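Local coordinates for protein probable D-tyrosyl-tRNA(Tyr) deacylase 1 (PDB 2OKV) that deacylates mischarged D-aminoacyl-tRNAs and glycyl-tRNA(Ala) as a homodimeric editing enzyme and may also act as an ATPase in DNA replication, at residues F109-Q112 with L113-T116; F55-E58 with S59-W63; I135-G139 with P140-E144. All coordinates share one frame; numbering follows the deposited sequence.

Interaction 1: F109-Q112 with L113-T116; sequences FLEQ and LRKT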
ATOM      1  N   PHE B 109      -3.781 -20.035   1.662  1.00 38.11           N
ATOM      2  CA  PHE B 109      -2.719 -19.111   2.041  1.00 39.44           C
ATOM      3  C   PHE B 109      -2.859 -18.670   3.499  1.00 40.24           C
ATOM      4  O   PHE B 109      -1.881 -18.689   4.267  1.00 39.96           O
ATOM      5  CB  PHE B 109      -2.730 -17.889   1.113  1.00 39.74           C
ATOM      6  CG  PHE B 109      -1.828 -16.797   1.565  1.00 42.13           C
ATOM      7  CD1 PHE B 109      -0.495 -16.761   1.141  1.00 41.67           C
ATOM      8  CD2 PHE B 109      -2.289 -15.822   2.446  1.00 42.84           C
ATOM      9  CE1 PHE B 109       0.359 -15.771   1.573  1.00 43.48           C
ATOM     10  CE2 PHE B 109      -1.430 -14.827   2.900  1.00 44.06           C
ATOM     11  CZ  PHE B 109      -0.098 -14.803   2.460  1.00 43.14           C
ATOM     12  N   LEU B 110      -4.076 -18.273   3.880  1.00 40.84           N
ATOM     13  CA  LEU B 110      -4.349 -17.859   5.263  1.00 41.97           C
ATOM     14  C   LEU B 110      -4.117 -19.000   6.229  1.00 41.82           C
ATOM     15  O   LEU B 110      -3.633 -18.787   7.343  1.00 41.52           O
ATOM     16  CB  LEU B 110      -5.785 -17.375   5.427  1.00 42.49           C
ATOM     17  CG  LEU B 110      -6.123 -15.922   5.140  1.00 45.06           C
ATOM     18  CD1 LEU B 110      -7.577 -15.772   5.513  1.00 47.74           C
ATOM     19  CD2 LEU B 110      -5.269 -14.917   5.922  1.00 47.88           C
ATOM     20  N   GLU B 111      -4.472 -20.211   5.806  1.00 41.75           N
ATOM     21  CA  GLU B 111      -4.266 -21.390   6.640  1.00 42.10           C
ATOM     22  C   GLU B 111      -2.777 -21.725   6.857  1.00 42.43           C
ATOM     23  O   GLU B 111      -2.410 -22.168   7.958  1.00 42.32           O
ATOM     24  CB  GLU B 111      -5.070 -22.587   6.094  1.00 42.11           C
ATOM     25  CG  GLU B 111      -5.125 -23.824   6.991  1.00 42.39           C
ATOM     26  CD  GLU B 111      -5.800 -23.603   8.356  1.00 42.56           C
ATOM     27  OE1 GLU B 111      -6.440 -22.557   8.595  1.00 43.04           O
ATOM     28  OE2 GLU B 111      -5.677 -24.503   9.207  1.00 46.15           O
ATOM     29  N   GLN B 112      -1.926 -21.524   5.839  1.00 42.78           N
ATOM     30  CA  GLN B 112      -0.471 -21.747   6.003  1.00 43.22           C
ATOM     31  C   GLN B 112       0.103 -20.713   6.970  1.00 42.38           C
ATOM     32  O   GLN B 112       0.941 -21.034   7.806  1.00 41.89           O
ATOM     33  CB  GLN B 112       0.318 -21.684   4.677  1.00 43.70           C
ATOM     34  CG  GLN B 112       1.287 -22.896   4.364  1.00 49.23           C
ATOM     35  CD  GLN B 112       2.470 -23.118   5.329  1.00 54.67           C
ATOM     36  OE1 GLN B 112       2.287 -23.294   6.537  1.00 57.88           O
ATOM     37  NE2 GLN B 112       3.690 -23.172   4.774  1.00 52.47           N
ATOM     38  N   LEU B 113      -0.345 -19.470   6.819  1.00 42.03           N
ATOM     39  CA  LEU B 113       0.021 -18.379   7.711  1.00 42.14           C
ATOM     40  C   LEU B 113      -0.297 -18.699   9.166  1.00 41.88           C
ATOM     41  O   LEU B 113       0.550 -18.514  10.039  1.00 41.52           O
ATOM     42  CB  LEU B 113      -0.724 -17.102   7.319  1.00 42.09           C
ATOM     43  CG  LEU B 113      -0.076 -15.837   6.749  1.00 43.47           C
ATOM     44  CD1 LEU B 113      -1.018 -14.679   7.010  1.00 43.21           C
ATOM     45  CD2 LEU B 113       1.310 -15.506   7.277  1.00 40.01           C
ATOM     46  N   ARG B 114      -1.527 -19.147   9.421  1.00 41.81           N
ATOM     47  CA  ARG B 114      -1.950 -19.531  10.768  1.00 42.47           C
ATOM     48  C   ARG B 114      -1.176 -20.715  11.347  1.00 42.51           C
ATOM     49  O   ARG B 114      -0.825 -20.703  12.530  1.00 42.54           O
ATOM     50  CB  ARG B 114      -3.435 -19.855  10.803  1.00 43.11           C
ATOM     51  CG  ARG B 114      -4.341 -18.698  10.474  1.00 44.83           C
ATOM     52  CD  ARG B 114      -5.752 -19.086  10.899  1.00 50.33           C
ATOM     53  NE  ARG B 114      -6.757 -18.824   9.878  1.00 53.10           N
ATOM     54  CZ  ARG B 114      -7.428 -17.686   9.749  1.00 54.38           C
ATOM     55  NH1 ARG B 114      -7.198 -16.664  10.575  1.00 56.61           N
ATOM     56  NH2 ARG B 114      -8.326 -17.571   8.782  1.00 51.43           N
ATOM     57  N   LYS B 115      -0.918 -21.738  10.540  1.00 42.48           N
ATOM     58  CA  LYS B 115      -0.201 -22.899  11.057  1.00 43.00           C
ATOM     59  C   LYS B 115       1.296 -22.637  11.288  1.00 42.70           C
ATOM     60  O   LYS B 115       1.909 -23.278  12.146  1.00 42.45           O
ATOM     61  CB  LYS B 115      -0.457 -24.148  10.207  1.00 43.77           C
ATOM     62  CG  LYS B 115       0.562 -24.464   9.121  1.00 45.63           C
ATOM     63  CD  LYS B 115       0.330 -25.893   8.630  1.00 47.55           C
ATOM     64  CE  LYS B 115       0.745 -26.093   7.178  1.00 48.74           C
ATOM     65  NZ  LYS B 115      -0.006 -27.267   6.617  1.00 51.24           N
ATOM     66  N   THR B 116       1.866 -21.700  10.531  1.00 42.08           N
ATOM     67  CA  THR B 116       3.285 -21.330  10.662  1.00 42.35           C
ATOM     68  C   THR B 116       3.500 -20.345  11.810  1.00 42.59           C
ATOM     69  O   THR B 116       4.584 -20.301  12.399  1.00 43.41           O
ATOM     70  CB  THR B 116       3.837 -20.731   9.333  1.00 42.27           C
ATOM     71  OG1 THR B 116       3.664 -21.685   8.283  1.00 42.99           O
ATOM     72  CG2 THR B 116       5.340 -20.381   9.435  1.00 42.80           C
TER
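F109 and L113 lie side by side and point the same way, one turn apart near the C-terminal end of the amphipathic helix 99-116. F109 has its CG anti to the backbone N (chi1 171°), and its ring atom CE2 comes within 4.1 Å of L113 CD1. The methyl L110 CD2 stands near that same L113 CD1. This apolar stripe faces the protein interior: F109 packs on V46 and I49 of helix 39-51, L113 on L50 of that helix, and both L110 and L113 touch C76 of strand 73-78 and I122 of strand 122-124.

Polar side chains take over on the outer side. R114 is bent at chi3 and crosses L110 obliquely, with NH2 lying 3.8 Å from L110 CD1. E111 meets it at about a right angle, the carboxylate and guanidinium planes 58° apart. Its OE1 approaches the guanidinium edge, close to that group's plane, but the salt bridge is a long one, with E111 OE1 4.0 Å from R114 NE.

Backbone bonds between residues four apart run through the whole segment; that from L113 N to F109 O is nearly straight, at 167°. The last turn adds a side-chain link. Q112 O accepts both T116 N, at 3.0 Å, and T116 OG1, and these two donors reach it from opposite faces of its carbonyl plane. The Q112 chain, bent at chi2, holds its amide outside the helix with OE1 turned toward the following turn. There Q112 OE1 meets the aliphatic part of K115, lying 3.3 Å from K115 CE. T116 OG1 faces two oxygens of the same residue, its bond to Q112 O at 2.8 Å and Q112 OE1 2.7 Å away.

Interaction 2: F55-E58 with S59-W63; sequences FEDE and SGKHW
D57 opens the type I turn that ends at G60, and a G1 beta bulge at G60 and K61 follows, at the tip of the hairpin joining strands 53-55 and 65-66. Two backbone bonds define this motif: G60 N to D57 O, and D57 N to K61 O at 3.2 Å. G60 carries the left-handed backbone (phi 103°) that the bulge needs.

The D57 side chain fills the turn. With CG between the backbone N and the carbonyl carbon (chi1 69°), its carboxylate lies across the turn, facing the amides of G60 and K61, and OD1 accepts from both. G60 N, 2.9 Å from D57 OD1, comes nearly along the C-O axis, whereas K61 N arrives from above the carboxylate plane. The single N-H of G60 is thus shared between D57 O and D57 OD1, and both bonds are bent. S59 borders the same carboxylate oxygen, its CB 3.6 Å from D57 OD1. The other oxygen, D57 OD2, makes a long salt bridge to K61 NZ, at 4.0 Å.

E56 runs along the bulge on its extended chain. Its CA makes a CA-H...O contact with K61 O, at 3.1 Å, and its backbone O is hydrogen-bonded to K70 NZ. Farther out, the carboxylate lies alongside the H62 imidazole, the two planes only 6° apart, and E56 OE2 stands 3.6 Å from H62 NE2.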
ATOM      1  N   PHE B  55       9.887  -3.971  12.519  1.00 42.24           N
ATOM      2  CA  PHE B  55       9.735  -3.456  13.886  1.00 42.46           C
ATOM      3  C   PHE B  55      11.061  -3.174  14.584  1.00 42.57           C
ATOM      4  O   PHE B  55      12.096  -3.737  14.219  1.00 41.00           O
ATOM      5  CB  PHE B  55       8.871  -4.414  14.718  1.00 42.32           C
ATOM      6  CG  PHE B  55       7.491  -4.609  14.152  1.00 42.50           C
ATOM      7  CD1 PHE B  55       7.181  -5.740  13.394  1.00 41.47           C
ATOM      8  CD2 PHE B  55       6.504  -3.640  14.348  1.00 43.84           C
ATOM      9  CE1 PHE B  55       5.900  -5.899  12.830  1.00 40.72           C
ATOM     10  CE2 PHE B  55       5.213  -3.796  13.797  1.00 40.24           C
ATOM     11  CZ  PHE B  55       4.922  -4.927  13.029  1.00 41.94           C
ATOM     12  N   GLU B  56      11.012  -2.290  15.584  1.00 43.94           N
ATOM     13  CA  GLU B  56      12.186  -1.957  16.408  1.00 45.53           C
ATOM     14  C   GLU B  56      12.387  -2.957  17.556  1.00 46.29           C
ATOM     15  O   GLU B  56      11.428  -3.591  17.999  1.00 47.26           O
ATOM     16  CB  GLU B  56      12.034  -0.557  17.016  1.00 45.39           C
ATOM     17  CG  GLU B  56      11.756   0.572  16.036  1.00 45.67           C
ATOM     18  CD  GLU B  56      11.408   1.894  16.740  1.00 47.09           C
ATOM     19  OE1 GLU B  56      11.481   1.963  17.992  1.00 49.33           O
ATOM     20  OE2 GLU B  56      11.065   2.871  16.036  1.00 48.40           O
ATOM     21  N   ASP B  57      13.625  -3.092  18.025  1.00 47.07           N
ATOM     22  CA  ASP B  57      13.914  -3.759  19.304  1.00 48.10           C
ATOM     23  C   ASP B  57      13.741  -2.790  20.490  1.00 48.52           C
ATOM     24  O   ASP B  57      13.372  -1.635  20.291  1.00 48.52           O
ATOM     25  CB  ASP B  57      15.303  -4.430  19.295  1.00 47.59           C
ATOM     26  CG  ASP B  57      16.463  -3.433  19.267  1.00 48.62           C
ATOM     27  OD1 ASP B  57      16.248  -2.200  19.384  1.00 49.96           O
ATOM     28  OD2 ASP B  57      17.615  -3.896  19.135  1.00 47.83           O
ATOM     29  N   GLU B  58      13.990  -3.262  21.714  1.00 49.34           N
ATOM     30  CA  GLU B  58      13.770  -2.441  22.916  1.00 50.48           C
ATOM     31  C   GLU B  58      14.655  -1.199  22.999  1.00 50.40           C
ATOM     32  O   GLU B  58      14.228  -0.171  23.532  1.00 50.76           O
ATOM     33  CB  GLU B  58      13.863  -3.274  24.205  1.00 50.89           C
ATOM     34  CG  GLU B  58      12.487  -3.655  24.767  1.00 53.30           C
ATOM     35  CD  GLU B  58      11.593  -4.350  23.739  1.00 56.08           C
ATOM     36  OE1 GLU B  58      11.853  -5.538  23.430  1.00 59.09           O
ATOM     37  OE2 GLU B  58      10.627  -3.723  23.248  1.00 56.09           O
ATOM     38  N   SER B  59      15.881  -1.306  22.475  1.00 50.25           N
ATOM     39  CA  SER B  59      16.787  -0.157  22.347  1.00 50.04           C
ATOM     40  C   SER B  59      16.257   0.874  21.344  1.00 49.66           C
ATOM     41  O   SER B  59      16.571   2.064  21.441  1.00 49.93           O
ATOM     42  CB  SER B  59      18.185  -0.619  21.928  1.00 49.74           C
ATOM     43  OG  SER B  59      18.711  -1.496  22.926  1.00 50.63           O
ATOM     44  N   GLY B  60      15.461   0.407  20.382  1.00 49.40           N
ATOM     45  CA  GLY B  60      14.861   1.282  19.377  1.00 48.85           C
ATOM     46  C   GLY B  60      15.530   1.250  18.010  1.00 48.36           C
ATOM     47  O   GLY B  60      15.183   2.083  17.111  1.00 48.74           O
ATOM     48  N   LYS B  61      16.487   0.300  17.857  1.00 47.71           N
ATOM     49  CA  LYS B  61      17.101   0.009  16.558  1.00 47.01           C
ATOM     50  C   LYS B  61      16.009  -0.398  15.559  1.00 45.78           C
ATOM     51  O   LYS B  61      15.195  -1.272  15.851  1.00 45.40           O
ATOM     52  CB  LYS B  61      18.097  -1.137  16.699  1.00 47.11           C
ATOM     53  CG  LYS B  61      19.232  -1.144  15.528  1.00 49.43           C
ATOM     54  CD  LYS B  61      19.471  -2.587  14.955  1.00 51.47           C
ATOM     55  CE  LYS B  61      19.712  -3.597  16.142  1.00 52.89           C
ATOM     56  NZ  LYS B  61      19.414  -5.048  15.760  1.00 53.37           N
ATOM     57  N   HIS B  62      15.998   0.236  14.391  1.00 44.85           N
ATOM     58  CA  HIS B  62      14.984  -0.037  13.358  1.00 44.49           C
ATOM     59  C   HIS B  62      15.275  -1.351  12.636  1.00 43.61           C
ATOM     60  O   HIS B  62      16.420  -1.825  12.627  1.00 42.41           O
ATOM     61  CB  HIS B  62      14.965   1.102  12.337  1.00 45.05           C
ATOM     62  CG  HIS B  62      14.468   2.406  12.881  1.00 46.66           C
ATOM     63  ND1 HIS B  62      13.951   3.398  12.071  1.00 47.16           N
ATOM     64  CD2 HIS B  62      14.391   2.878  14.146  1.00 47.54           C
ATOM     65  CE1 HIS B  62      13.599   4.433  12.814  1.00 48.34           C
ATOM     66  NE2 HIS B  62      13.854   4.144  14.076  1.00 48.22           N
ATOM     67  N   TRP B  63      14.232  -1.944  12.054  1.00 43.10           N
ATOM     68  CA  TRP B  63      14.367  -3.103  11.162  1.00 42.49           C
ATOM     69  C   TRP B  63      15.016  -4.307  11.826  1.00 42.36           C
ATOM     70  O   TRP B  63      15.833  -5.006  11.206  1.00 42.37           O
ATOM     71  CB  TRP B  63      15.146  -2.713   9.886  1.00 42.76           C
ATOM     72  CG  TRP B  63      14.827  -1.311   9.378  1.00 42.71           C
ATOM     73  CD1 TRP B  63      15.715  -0.313   9.100  1.00 44.04           C
ATOM     74  CD2 TRP B  63      13.521  -0.767   9.124  1.00 44.05           C
ATOM     75  NE1 TRP B  63      15.044   0.821   8.685  1.00 42.21           N
ATOM     76  CE2 TRP B  63      13.698   0.565   8.685  1.00 44.00           C
ATOM     77  CE3 TRP B  63      12.218  -1.279   9.231  1.00 44.67           C
ATOM     78  CZ2 TRP B  63      12.621   1.391   8.343  1.00 43.84           C
ATOM     79  CZ3 TRP B  63      11.143  -0.457   8.886  1.00 43.79           C
ATOM     80  CH2 TRP B  63      11.353   0.859   8.447  1.00 44.20           C
TER

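Interaction 3: I135-G139 with P140-E144; sequences IQNDG and PVTIE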
ATOM      1  N   ILE B 135      -6.629   1.572   7.887  1.00 41.46           N
ATOM      2  CA  ILE B 135      -5.229   1.254   8.075  1.00 40.94           C
ATOM      3  C   ILE B 135      -4.553   2.433   8.752  1.00 41.31           C
ATOM      4  O   ILE B 135      -4.423   3.501   8.142  1.00 41.94           O
ATOM      5  CB  ILE B 135      -4.531   0.939   6.718  1.00 40.74           C
ATOM      6  CG1 ILE B 135      -5.239  -0.238   6.028  1.00 40.52           C
ATOM      7  CG2 ILE B 135      -3.042   0.624   6.936  1.00 40.98           C
ATOM      8  CD1 ILE B 135      -4.746  -0.567   4.634  1.00 41.09           C
ATOM      9  N   GLN B 136      -4.126   2.257  10.007  1.00 40.66           N
ATOM     10  CA  GLN B 136      -3.347   3.315  10.654  1.00 39.64           C
ATOM     11  C   GLN B 136      -1.865   3.002  10.465  1.00 40.21           C
ATOM     12  O   GLN B 136      -1.244   2.318  11.295  1.00 39.30           O
ATOM     13  CB  GLN B 136      -3.722   3.518  12.133  1.00 39.98           C
ATOM     14  CG  GLN B 136      -3.041   4.782  12.725  1.00 39.33           C
ATOM     15  CD  GLN B 136      -3.353   5.066  14.182  1.00 40.18           C
ATOM     16  OE1 GLN B 136      -2.463   5.499  14.953  1.00 43.03           O
ATOM     17  NE2 GLN B 136      -4.601   4.854  14.577  1.00 35.88           N
ATOM     18  N   ASN B 137      -1.323   3.480   9.341  1.00 39.21           N
ATOM     19  CA  ASN B 137       0.035   3.168   8.933  1.00 39.04           C
ATOM     20  C   ASN B 137       1.023   3.906   9.846  1.00 38.74           C
ATOM     21  O   ASN B 137       1.043   5.132   9.879  1.00 38.82           O
ATOM     22  CB  ASN B 137       0.233   3.535   7.457  1.00 39.51           C
ATOM     23  CG  ASN B 137       1.548   2.989   6.876  1.00 40.39           C
ATOM     24  OD1 ASN B 137       2.561   2.931   7.552  1.00 41.39           O
ATOM     25  ND2 ASN B 137       1.513   2.576   5.615  1.00 39.23           N
ATOM     26  N   ASP B 138       1.818   3.131  10.581  1.00 38.26           N
ATOM     27  CA  ASP B 138       2.713   3.625  11.644  1.00 38.28           C
ATOM     28  C   ASP B 138       4.089   3.964  11.092  1.00 37.99           C
ATOM     29  O   ASP B 138       4.930   3.070  10.925  1.00 37.90           O
ATOM     30  CB  ASP B 138       2.811   2.541  12.710  1.00 37.98           C
ATOM     31  CG  ASP B 138       3.698   2.909  13.857  1.00 38.25           C
ATOM     32  OD1 ASP B 138       3.850   4.107  14.165  1.00 38.06           O
ATOM     33  OD2 ASP B 138       4.222   1.961  14.475  1.00 38.64           O
ATOM     34  N   GLY B 139       4.301   5.250  10.782  1.00 37.33           N
ATOM     35  CA  GLY B 139       5.597   5.729  10.295  1.00 37.23           C
ATOM     36  C   GLY B 139       5.541   6.863   9.279  1.00 37.53           C
ATOM     37  O   GLY B 139       6.007   7.974   9.554  1.00 36.42           O
ATOM     38  N   PRO B 140       4.992   6.598   8.078  1.00 37.42           N
ATOM     39  CA  PRO B 140       4.460   5.332   7.608  1.00 37.69           C
ATOM     40  C   PRO B 140       5.615   4.378   7.259  1.00 38.21           C
ATOM     41  O   PRO B 140       6.732   4.835   7.023  1.00 37.77           O
ATOM     42  CB  PRO B 140       3.673   5.728   6.349  1.00 37.69           C
ATOM     43  CG  PRO B 140       4.402   6.928   5.813  1.00 37.88           C
ATOM     44  CD  PRO B 140       4.930   7.658   7.047  1.00 37.84           C
ATOM     45  N   VAL B 141       5.338   3.076   7.257  1.00 38.74           N
ATOM     46  CA  VAL B 141       6.291   2.060   6.765  1.00 38.89           C
ATOM     47  C   VAL B 141       5.511   1.161   5.809  1.00 39.22           C
ATOM     48  O   VAL B 141       4.477   0.575   6.186  1.00 38.92           O
ATOM     49  CB  VAL B 141       6.922   1.220   7.903  1.00 38.64           C
ATOM     50  CG1 VAL B 141       7.701   0.036   7.329  1.00 39.43           C
ATOM     51  CG2 VAL B 141       7.859   2.069   8.726  1.00 39.53           C
ATOM     52  N   THR B 142       5.997   1.063   4.576  1.00 39.39           N
ATOM     53  CA  THR B 142       5.268   0.307   3.543  1.00 39.25           C
ATOM     54  C   THR B 142       6.268  -0.474   2.703  1.00 38.65           C
ATOM     55  O   THR B 142       7.199   0.098   2.174  1.00 37.63           O
ATOM     56  CB  THR B 142       4.486   1.272   2.616  1.00 39.81           C
ATOM     57  OG1 THR B 142       3.706   2.181   3.404  1.00 40.00           O
ATOM     58  CG2 THR B 142       3.562   0.500   1.649  1.00 39.26           C
ATOM     59  N   ILE B 143       6.056  -1.779   2.559  1.00 38.77           N
ATOM     60  CA  ILE B 143       7.021  -2.620   1.859  1.00 39.46           C
ATOM     61  C   ILE B 143       6.306  -3.416   0.770  1.00 39.37           C
ATOM     62  O   ILE B 143       5.256  -4.001   1.034  1.00 39.41           O
ATOM     63  CB  ILE B 143       7.711  -3.610   2.848  1.00 39.69           C
ATOM     64  CG1 ILE B 143       8.553  -2.844   3.899  1.00 40.98           C
ATOM     65  CG2 ILE B 143       8.549  -4.685   2.091  1.00 40.55           C
ATOM     66  CD1 ILE B 143       9.818  -2.193   3.368  1.00 41.57           C
ATOM     67  N   GLU B 144       6.880  -3.432  -0.430  1.00 38.95           N
ATOM     68  CA  GLU B 144       6.386  -4.262  -1.518  1.00 39.53           C
ATOM     69  C   GLU B 144       7.131  -5.600  -1.538  1.00 40.23           C
ATOM     70  O   GLU B 144       8.365  -5.629  -1.523  1.00 39.64           O
ATOM     71  CB  GLU B 144       6.559  -3.554  -2.857  1.00 39.16           C
ATOM     72  CG  GLU B 144       5.757  -2.257  -2.993  1.00 40.44           C
ATOM     73  CD  GLU B 144       5.991  -1.537  -4.319  1.00 40.44           C
ATOM     74  OE1 GLU B 144       5.411  -0.452  -4.511  1.00 42.51           O
ATOM     75  OE2 GLU B 144       6.754  -2.046  -5.170  1.00 42.46           O
TER
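N137 reaches across the bend with its side-chain amide and fastens the beginning of the next strand by two hydrogen bonds. Its CG is anti to the backbone N (chi1 -169°), which aims the amide at the chain beyond P140. N137 OD1 accepts V141 N at 2.8 Å, the donor slightly tilted from the plane of the amide carbonyl. The same oxygen lies against the proline, 3.1 Å from P140 CA and 3.2 Å from P140 CB. From the other end of the amide, N137 ND2 donates to T142 OG1 at 3.1 Å, the partner again slightly tilted from the amide plane, the two side chains meeting at about a right angle.

Between these anchors the chain turns sharply. The peptide joining G139 to P140 is cis, as their CA atoms, 2.9 Å apart, confirm. G139 has phi 146° and psi -66°, backbone angles that glycine accommodates.

A second shell holds this amide and its partners. N137 ND2 is also hydrogen-bonded to Q6 OE1, Q6 being a magnesium-binding residue, and T142 packs on V4, a ligand of the magnesium ion; the T142 side chain lies about 6 Å from the metal. Q79 of the second subunit bonds T142 OG1 through its OE1 and P140 O through its NE2. D138 OD1 is held by Y130 OH and Q132 NE2 of that subunit, while residues 135 to 139 pair antiparallel with one of its strands and extend the sheet over the interface. This bend carries the Gly-cisPro motif of the DTD family, G139-P140, which enters the active site of the partner monomer and, as in relatives, probably rejects L-amino acids there.

Overall arrangement
Along the chain the order is interaction 2, interaction 1, interaction 3, strictly in series, with none crossing or enclosing another. Interaction 2 closes the loop between strands 53-55 and 65-66. Interaction 1 closes no loop; it lies within helix 99-116, which packs on helix 39-51 and on strands 73-78 and 122-124. Interaction 3 turns the corner from strand 131-137 of the three-stranded sheet to strand 141-146, an outermost strand, within this chain, of the mixed sheet. Interactions 2 and 3 touch, W63 CH2 lying 3.7 Å from V141 CG2, and both reach the second subunit. Interaction 1 stands apart, its centre about 22 Å from that of interaction 3, across the chain's centre.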